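PDB 5YH1: member of s1p family of ribosomal proteins from Pyrococcus furiosus, which probably acts as an exonuclease on nucleic acids, the chain here being the manganese-binding DHH portion of a longer protein. Local coordinates for residues A[345-350]-A[373-378]; A[309-314]-A[327-332]; A[45-50]-A[157-162]. All coordinates share one frame; numbering follows the deposited sequence.

Contact 1: A[345-350]-A[373-378]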
loop_
_atom_site.group_PDB
_atom_site.type_symbol
_atom_site.label_atom_id
_atom_site.label_comp_id
_atom_site.label_asym_id
_atom_site.label_seq_id
_atom_site.Cartn_x
_atom_site.Cartn_y
_atom_site.Cartn_z
ATOM N N LYS A 345 -4.926 -5.931 20.039
ATOM C CA LYS A 345 -4.405 -5.136 21.148
ATOM C C LYS A 345 -5.533 -4.653 22.058
ATOM O O LYS A 345 -5.393 -4.653 23.281
ATOM C CB LYS A 345 -3.619 -3.941 20.601
ATOM C CG LYS A 345 -3.053 -2.991 21.649
ATOM C CD LYS A 345 -1.941 -3.648 22.444
ATOM C CE LYS A 345 -1.563 -2.797 23.635
ATOM N NZ LYS A 345 -0.456 -3.409 24.413
ATOM N N LEU A 346 -6.638 -4.227 21.458
ATOM C CA LEU A 346 -7.811 -3.792 22.210
ATOM C C LEU A 346 -8.350 -4.898 23.105
ATOM O O LEU A 346 -8.680 -4.651 24.261
ATOM C CB LEU A 346 -8.924 -3.316 21.269
ATOM C CG LEU A 346 -10.232 -2.860 21.926
ATOM C CD1 LEU A 346 -9.987 -1.751 22.948
ATOM C CD2 LEU A 346 -11.205 -2.385 20.867
ATOM N N SER A 347 -8.470 -6.107 22.561
ATOM C CA SER A 347 -8.938 -7.249 23.344
ATOM C C SER A 347 -8.030 -7.499 24.547
ATOM O O SER A 347 -8.507 -7.846 25.620
ATOM C CB SER A 347 -9.025 -8.514 22.485
ATOM O OG SER A 347 -7.725 -8.985 22.162
ATOM N N GLY A 348 -6.728 -7.297 24.362
ATOM C CA GLY A 348 -5.763 -7.429 25.449
ATOM C C GLY A 348 -5.955 -6.386 26.538
ATOM O O GLY A 348 -5.830 -6.686 27.728
ATOM N N ILE A 349 -6.260 -5.159 26.125
ATOM C CA ILE A 349 -6.467 -4.050 27.059
ATOM C C ILE A 349 -7.732 -4.289 27.878
ATOM O O ILE A 349 -7.750 -4.033 29.077
ATOM C CB ILE A 349 -6.569 -2.706 26.303
ATOM C CG1 ILE A 349 -5.201 -2.298 25.760
ATOM C CG2 ILE A 349 -7.128 -1.601 27.189
ATOM C CD1 ILE A 349 -5.298 -1.285 24.635
ATOM N N ILE A 350 -8.788 -4.767 27.224
ATOM C CA ILE A 350 -10.032 -5.101 27.916
ATOM C C ILE A 350 -9.798 -6.285 28.856
ATOM O O ILE A 350 -10.205 -6.261 30.029
ATOM C CB ILE A 350 -11.161 -5.402 26.918
ATOM C CG1 ILE A 350 -11.560 -4.112 26.175
ATOM C CG2 ILE A 350 -12.380 -5.993 27.622
ATOM C CD1 ILE A 350 -12.293 -4.349 24.866
ATOM N N PHE A 373 -14.320 -12.518 12.334
ATOM C CA PHE A 373 -13.216 -12.984 13.159
ATOM C C PHE A 373 -13.575 -12.813 14.624
ATOM O O PHE A 373 -14.527 -12.115 14.970
ATOM C CB PHE A 373 -11.917 -12.219 12.845
ATOM C CG PHE A 373 -11.961 -10.764 13.247
ATOM C CD1 PHE A 373 -11.545 -10.362 14.515
ATOM C CD2 PHE A 373 -12.457 -9.806 12.374
ATOM C CE1 PHE A 373 -11.610 -9.025 14.892
ATOM C CE2 PHE A 373 -12.520 -8.471 12.743
ATOM C CZ PHE A 373 -12.092 -8.081 14.007
ATOM N N ALA A 374 -12.804 -13.466 15.476
ATOM C CA ALA A 374 -12.901 -13.262 16.915
ATOM C C ALA A 374 -11.525 -13.456 17.501
ATOM O O ALA A 374 -10.790 -14.333 17.057
ATOM C CB ALA A 374 -13.895 -14.230 17.536
ATOM N N VAL A 375 -11.165 -12.608 18.459
ATOM C CA VAL A 375 -9.945 -12.779 19.233
ATOM C C VAL A 375 -10.339 -13.291 20.610
ATOM O O VAL A 375 -11.289 -12.801 21.200
ATOM C CB VAL A 375 -9.157 -11.465 19.354
ATOM C CG1 VAL A 375 -7.913 -11.662 20.210
ATOM C CG2 VAL A 375 -8.762 -10.973 17.968
ATOM N N VAL A 376 -9.619 -14.301 21.089
ATOM C CA VAL A 376 -9.944 -14.993 22.328
ATOM C C VAL A 376 -8.772 -14.885 23.289
ATOM O O VAL A 376 -7.634 -15.145 22.912
ATOM C CB VAL A 376 -10.235 -16.484 22.085
ATOM C CG1 VAL A 376 -10.579 -17.187 23.399
ATOM C CG2 VAL A 376 -11.370 -16.652 21.081
ATOM N N ARG A 377 -9.054 -14.489 24.524
ATOM C CA ARG A 377 -8.038 -14.449 25.576
ATOM C C ARG A 377 -8.558 -15.111 26.836
ATOM O O ARG A 377 -9.661 -14.825 27.283
ATOM C CB ARG A 377 -7.612 -13.015 25.844
ATOM C CG ARG A 377 -6.685 -12.503 24.765
ATOM C CD ARG A 377 -6.557 -11.003 24.777
ATOM N NE ARG A 377 -5.186 -10.607 24.470
ATOM C CZ ARG A 377 -4.724 -10.256 23.273
ATOM N NH1 ARG A 377 -5.510 -10.241 22.209
ATOM N NH2 ARG A 377 -3.452 -9.904 23.140
ATOM N N ALA A 378 -7.754 -16.022 27.373
ATOM C CA ALA A 378 -8.083 -16.806 28.555
ATOM C C ALA A 378 -7.055 -16.525 29.643
ATOM O O ALA A 378 -5.861 -16.627 29.403
ATOM C CB ALA A 378 -8.070 -18.283 28.209
#
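Arg377 has CG opposite its carbonyl carbon (chi1 -76°) and bends at chi3 (142°), which lays the guanidinium over Gly348 of helix 343-358, where Ser347 places OG between its own backbone N and carbonyl carbon, facing the strand. This is a helix packed on the mixed sheet of the C-terminal alpha/beta domain, the part that in DHH-family phosphoesterases follows the catalytic domain. The axes of the two short segments approach to 8.8 Å at 35°, with the CA atoms of Ser347 and Val375 7.0 Å from each other. Gly348 presents bare backbone here: its CA sits 3.3 Å above the guanidinium plane, displaced from the centre of the group, and 3.4 Å from Arg377 NE. The lack of a side chain at Gly348 lets the guanidinium lie this close to CA. Beyond the two segments, Arg377 also touches His351 one turn on, and its side chain is about 12 Å from the bound manganese ion. Replacing Arg377 with an alanine would probably open a gap over Gly348 and take away the neighbour of Ser347 OG on that side. Ser347 OG bonds to Gly344 O within its own helix, lies obliquely to the guanidinium with NH1 at 2.5 Å, and has Val375 CG1 3.3 Å away.

Contact 2: A[309-314]-A[327-332]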
loop_
_atom_site.group_PDB
_atom_site.type_symbol
_atom_site.label_atom_id
_atom_site.label_comp_id
_atom_site.label_asym_id
_atom_site.label_seq_id
_atom_site.Cartn_x
_atom_site.Cartn_y
_atom_site.Cartn_z
ATOM N N LYS A 309 -12.107 3.523 28.303
ATOM C CA LYS A 309 -13.254 4.223 28.877
ATOM C C LYS A 309 -14.481 4.234 27.958
ATOM O O LYS A 309 -15.610 4.064 28.418
ATOM C CB LYS A 309 -12.878 5.655 29.238
ATOM C CG LYS A 309 -13.951 6.360 30.042
ATOM C CD LYS A 309 -13.556 7.783 30.377
ATOM C CE LYS A 309 -14.702 8.492 31.080
ATOM N NZ LYS A 309 -14.326 9.893 31.413
ATOM N N ALA A 310 -14.259 4.416 26.663
ATOM C CA ALA A 310 -15.354 4.473 25.692
ATOM C C ALA A 310 -15.941 3.099 25.350
ATOM O O ALA A 310 -17.139 2.995 25.057
ATOM C CB ALA A 310 -14.886 5.169 24.422
ATOM N N VAL A 311 -15.105 2.056 25.378
ATOM C CA VAL A 311 -15.504 0.718 24.917
ATOM C C VAL A 311 -16.091 -0.164 26.026
ATOM O O VAL A 311 -17.008 -0.959 25.791
ATOM C CB VAL A 311 -14.307 -0.008 24.250
ATOM C CG1 VAL A 311 -14.671 -1.434 23.869
ATOM C CG2 VAL A 311 -13.861 0.750 23.007
ATOM N N LEU A 312 -15.563 -0.011 27.232
ATOM C CA LEU A 312 -15.950 -0.829 28.393
ATOM C C LEU A 312 -17.451 -0.916 28.661
ATOM O O LEU A 312 -17.948 -1.988 28.974
ATOM C CB LEU A 312 -15.239 -0.308 29.641
ATOM C CG LEU A 312 -14.980 -1.247 30.794
ATOM C CD1 LEU A 312 -14.299 -2.532 30.326
ATOM C CD2 LEU A 312 -14.122 -0.499 31.812
ATOM N N PRO A 313 -18.191 0.201 28.529
ATOM C CA PRO A 313 -19.646 0.104 28.708
ATOM C C PRO A 313 -20.353 -0.855 27.748
ATOM O O PRO A 313 -21.484 -1.248 28.007
ATOM C CB PRO A 313 -20.123 1.539 28.453
ATOM C CG PRO A 313 -18.974 2.376 28.838
ATOM C CD PRO A 313 -17.766 1.601 28.374
ATOM N N HIS A 314 -19.701 -1.224 26.650
ATOM C CA HIS A 314 -20.289 -2.155 25.689
ATOM C C HIS A 314 -19.834 -3.593 25.879
ATOM O O HIS A 314 -20.274 -4.475 25.165
ATOM C CB HIS A 314 -19.966 -1.672 24.276
ATOM C CG HIS A 314 -20.458 -0.288 24.022
ATOM N ND1 HIS A 314 -19.613 0.793 23.915
ATOM C CD2 HIS A 314 -21.716 0.204 23.935
ATOM C CE1 HIS A 314 -20.331 1.887 23.737
ATOM N NE2 HIS A 314 -21.610 1.557 23.742
ATOM N N ASN A 327 -16.538 -12.665 28.919
ATOM C CA ASN A 327 -16.711 -11.300 28.436
ATOM C C ASN A 327 -16.805 -11.283 26.910
ATOM O O ASN A 327 -16.008 -11.927 26.233
ATOM C CB ASN A 327 -15.529 -10.416 28.836
ATOM C CG ASN A 327 -15.184 -10.508 30.313
ATOM O OD1 ASN A 327 -16.060 -10.496 31.170
ATOM N ND2 ASN A 327 -13.898 -10.575 30.611
ATOM N N THR A 328 -17.759 -10.526 26.371
ATOM C CA THR A 328 -17.890 -10.390 24.919
ATOM C C THR A 328 -17.967 -8.921 24.533
ATOM O O THR A 328 -18.557 -8.109 25.249
ATOM C CB THR A 328 -19.137 -11.106 24.385
ATOM O OG1 THR A 328 -20.294 -10.559 25.019
ATOM C CG2 THR A 328 -19.062 -12.594 24.668
ATOM N N ILE A 329 -17.344 -8.593 23.407
ATOM C CA ILE A 329 -17.338 -7.233 22.891
ATOM C C ILE A 329 -17.285 -7.256 21.368
ATOM O O ILE A 329 -16.439 -7.919 20.765
ATOM C CB ILE A 329 -16.174 -6.398 23.481
ATOM C CG1 ILE A 329 -16.098 -5.005 22.851
ATOM C CG2 ILE A 329 -14.838 -7.105 23.319
ATOM C CD1 ILE A 329 -17.285 -4.128 23.175
ATOM N N ASP A 330 -18.218 -6.533 20.766
ATOM C CA ASP A 330 -18.272 -6.356 19.318
ATOM C C ASP A 330 -17.353 -5.199 18.948
ATOM O O ASP A 330 -17.740 -4.027 19.055
ATOM C CB ASP A 330 -19.710 -6.059 18.898
ATOM C CG ASP A 330 -19.882 -5.970 17.384
ATOM O OD1 ASP A 330 -18.914 -5.583 16.678
ATOM O OD2 ASP A 330 -21.001 -6.279 16.919
ATOM N N VAL A 331 -16.137 -5.529 18.524
ATOM C CA VAL A 331 -15.154 -4.514 18.180
ATOM C C VAL A 331 -15.310 -3.937 16.764
ATOM O O VAL A 331 -14.544 -3.073 16.387
ATOM C CB VAL A 331 -13.700 -4.984 18.409
ATOM C CG1 VAL A 331 -13.492 -5.342 19.875
ATOM C CG2 VAL A 331 -13.334 -6.162 17.514
ATOM N N GLU A 332 -16.286 -4.400 15.992
ATOM C CA GLU A 332 -16.659 -3.697 14.766
ATOM C C GLU A 332 -17.601 -2.534 15.107
ATOM O O GLU A 332 -17.385 -1.425 14.652
ATOM C CB GLU A 332 -17.327 -4.640 13.760
ATOM C CG GLU A 332 -17.384 -4.125 12.316
ATOM C CD GLU A 332 -16.018 -4.018 11.607
ATOM O OE1 GLU A 332 -15.987 -3.421 10.509
ATOM O OE2 GLU A 332 -14.979 -4.520 12.112
HETATM O O HOH W 1 -20.616 -5.687 22.322
#
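His314 and Ile329 are the pair with the nearest CA atoms, 6.5 Å apart, where the end of the long helix 286-311 runs into a 3-10 turn beside strand 325-330. His314 N reaches back to Val311 O in that turn. No direct hydrogen bond joins the two segments; a water does it instead, donating to His314 O at 3.1 Å and accepting from Asp330 N at 3.0 Å. The apolar half of the contact belongs to Ile329. Its CG1 stands anti to the backbone N (chi1 175°), and the branch carries CD1 to Val311 CG1 at 3.8 Å; the two side chains meet nearly perpendicular. The same CD1 also lies against His314, 3.8 Å from CB and 3.6 Å from the carbonyl O. In fold terms, the helix tail and the turn after it cover strand 325-330 of the mixed sheet, and the chain then enters edge strand 316-319, which pairs antiparallel with 325-330. At the end of the strand, Asp330 forms an Asx turn: OD1 takes Glu332 N at 3.0 Å, nearly in line with its C-O bond, and bonds to Leu333 N as well. The His314 ring leads away from Ile329 to stack with Tyr334, while Lys422 of a second subunit packs on this histidine and Phe419 of that subunit on Val311.

Contact 3: A[45-50]-A[157-162]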
loop_
_atom_site.group_PDB
_atom_site.type_symbol
_atom_site.label_atom_id
_atom_site.label_comp_id
_atom_site.label_asym_id
_atom_site.label_seq_id
_atom_site.Cartn_x
_atom_site.Cartn_y
_atom_site.Cartn_z
ATOM N N ALA A 45 24.516 -20.124 14.741
ATOM C CA ALA A 45 25.569 -19.117 14.748
ATOM C C ALA A 45 26.655 -19.439 13.728
ATOM O O ALA A 45 27.184 -18.543 13.085
ATOM C CB ALA A 45 26.167 -18.975 16.140
ATOM N N PHE A 46 26.982 -20.719 13.587
ATOM C CA PHE A 46 27.916 -21.165 12.557
ATOM C C PHE A 46 27.430 -20.759 11.157
ATOM O O PHE A 46 28.185 -20.179 10.378
ATOM C CB PHE A 46 28.120 -22.690 12.619
ATOM C CG PHE A 46 28.843 -23.253 11.423
ATOM C CD1 PHE A 46 30.229 -23.232 11.356
ATOM C CD2 PHE A 46 28.138 -23.783 10.349
ATOM C CE1 PHE A 46 30.894 -23.738 10.242
ATOM C CE2 PHE A 46 28.799 -24.286 9.237
ATOM C CZ PHE A 46 30.179 -24.261 9.184
HETATM N N MSE A 47 26.174 -21.063 10.848
HETATM C CA MSE A 47 25.627 -20.753 9.519
HETATM C C MSE A 47 25.610 -19.270 9.253
HETATM O O MSE A 47 25.947 -18.827 8.157
HETATM C CB MSE A 47 24.236 -21.353 9.374
HETATM C CG MSE A 47 24.359 -22.849 9.109
HETATM SE SE MSE A 47 22.580 -23.679 9.082
HETATM C CE MSE A 47 22.076 -23.018 7.287
ATOM N N ILE A 48 25.247 -18.478 10.255
ATOM C CA ILE A 48 25.180 -17.031 10.079
ATOM C C ILE A 48 26.584 -16.459 9.875
ATOM O O ILE A 48 26.814 -15.692 8.928
ATOM C CB ILE A 48 24.400 -16.357 11.232
ATOM C CG1 ILE A 48 22.913 -16.702 11.097
ATOM C CG2 ILE A 48 24.575 -14.849 11.224
ATOM C CD1 ILE A 48 22.084 -16.440 12.332
ATOM N N ARG A 49 27.524 -16.863 10.728
ATOM C CA ARG A 49 28.915 -16.400 10.621
ATOM C C ARG A 49 29.537 -16.790 9.276
ATOM O O ARG A 49 30.286 -16.019 8.688
ATOM C CB ARG A 49 29.767 -16.963 11.771
ATOM C CG ARG A 49 29.500 -16.341 13.137
ATOM C CD ARG A 49 30.129 -17.174 14.251
ATOM N NE ARG A 49 31.574 -17.343 14.055
ATOM C CZ ARG A 49 32.489 -16.410 14.315
ATOM N NH1 ARG A 49 32.149 -15.231 14.801
ATOM N NH2 ARG A 49 33.763 -16.661 14.089
ATOM N N ARG A 50 29.223 -17.983 8.792
ATOM C CA ARG A 50 29.783 -18.456 7.528
ATOM C C ARG A 50 29.294 -17.612 6.349
ATOM O O ARG A 50 30.097 -17.197 5.502
ATOM C CB ARG A 50 29.457 -19.933 7.301
ATOM C CG ARG A 50 30.418 -20.591 6.330
ATOM C CD ARG A 50 30.080 -22.050 6.067
ATOM N NE ARG A 50 31.180 -22.711 5.357
ATOM C CZ ARG A 50 31.472 -22.538 4.065
ATOM N NH1 ARG A 50 30.744 -21.718 3.305
ATOM N NH2 ARG A 50 32.505 -23.189 3.524
ATOM N N LYS A 157 19.264 -21.638 1.984
ATOM C CA LYS A 157 19.386 -22.184 3.340
ATOM C C LYS A 157 18.652 -21.300 4.330
ATOM O O LYS A 157 18.577 -20.083 4.155
ATOM C CB LYS A 157 20.849 -22.367 3.719
ATOM C CG LYS A 157 21.508 -23.429 2.858
ATOM C CD LYS A 157 22.936 -23.681 3.277
ATOM C CE LYS A 157 23.517 -24.859 2.508
ATOM N NZ LYS A 157 24.951 -25.043 2.863
ATOM N N ILE A 158 18.083 -21.939 5.346
ATOM C CA ILE A 158 17.097 -21.312 6.199
ATOM C C ILE A 158 17.400 -21.626 7.664
ATOM O O ILE A 158 17.529 -22.795 8.042
ATOM C CB ILE A 158 15.670 -21.808 5.855
ATOM C CG1 ILE A 158 15.329 -21.544 4.380
ATOM C CG2 ILE A 158 14.639 -21.133 6.744
ATOM C CD1 ILE A 158 14.100 -22.288 3.893
ATOM N N VAL A 159 17.525 -20.573 8.468
ATOM C CA VAL A 159 17.640 -20.675 9.925
ATOM C C VAL A 159 16.344 -20.168 10.561
ATOM O O VAL A 159 15.857 -19.087 10.216
ATOM C CB VAL A 159 18.830 -19.841 10.442
ATOM C CG1 VAL A 159 18.865 -19.798 11.974
ATOM C CG2 VAL A 159 20.140 -20.388 9.878
ATOM N N VAL A 160 15.779 -20.956 11.473
ATOM C CA VAL A 160 14.612 -20.540 12.238
ATOM C C VAL A 160 14.927 -20.458 13.731
ATOM O O VAL A 160 15.455 -21.420 14.313
ATOM C CB VAL A 160 13.436 -21.508 12.059
ATOM C CG1 VAL A 160 12.225 -20.992 12.838
ATOM C CG2 VAL A 160 13.103 -21.696 10.579
ATOM N N ILE A 161 14.598 -19.311 14.330
ATOM C CA ILE A 161 14.695 -19.083 15.776
ATOM C C ILE A 161 13.307 -18.637 16.261
ATOM O O ILE A 161 12.910 -17.487 16.073
ATOM C CB ILE A 161 15.737 -18.002 16.118
ATOM C CG1 ILE A 161 17.119 -18.396 15.586
ATOM C CG2 ILE A 161 15.802 -17.782 17.623
ATOM C CD1 ILE A 161 18.118 -17.261 15.560
ATOM N N ASP A 162 12.564 -19.553 16.865
ATOM C CA ASP A 162 11.177 -19.314 17.213
ATOM C C ASP A 162 10.836 -20.048 18.519
ATOM O O ASP A 162 11.602 -20.895 18.982
ATOM C CB ASP A 162 10.295 -19.783 16.046
ATOM C CG ASP A 162 8.875 -19.263 16.117
ATOM O OD1 ASP A 162 8.577 -18.402 16.986
ATOM O OD2 ASP A 162 8.042 -19.731 15.292
#
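Helix 32-53 packs against the parallel sheet of the DHH domain here, with Met47 set opposite Val159 of strand 158-161 and the neighbouring Lys157. Met47 is modelled as selenomethionine, and its far end does the touching. CG lies opposite the carbonyl carbon (chi1 -77°), and a bend at chi3 (76°) turns CE onto the strand. CE comes 3.8 Å from Lys157 CB, the side chains nearly perpendicular; the methyl also has Lys157 CD at 4.2 Å. Against Val159 the approach differs: the two side chains run alongside in antiparallel sense, and CG2 lies 4.2 Å from both SE and CE of Met47. The backbones stay well apart, with 8.0 Å between the CA atoms of Met47 and Val159, and the closest contacts are carbon and selenium atoms of side chains. Strand 158-161 lies between 132-136 and 183-185 in a Rossmann-like sheet of order 2-1-3-4-5, and it runs straight into the DHH signature: Asp162, the manganese ligand His163, and His164. Asp162 OD1 bonds to His164 ND1, and OD2 to Gly140 N. At the solvent edge the rest of the lysine chain of Lys157 is straight, leaving NZ 6.7 Å from Arg50 NH1. Those like charges are probably eased by Asp17 and Glu13 of helix 2-20, which form salt bridges with Arg50.

From the N terminus, contact 3 closes first, with 106 residues between segments 45-50 and 157-162, and ties helix 32-53 to the parallel sheet of the DHH domain. Helix 286-311 comes later and ends in contact 2, which spans only 12 residues; contact 1 follows after helix 343-358 has begun and spans 22. The three lie in series, neither nested nor crossed. Contacts 1 and 2 serve the same mixed sheet and meet directly, Ile350 CD1 touching Val311 CG1 at 3.9 Å, so that helix 343-358 bridges them. Contact 3 lies on the opposite side of the chain's centre from both, about 34 Å (centre to centre) from contact 1 and about 44 Å from contact 2.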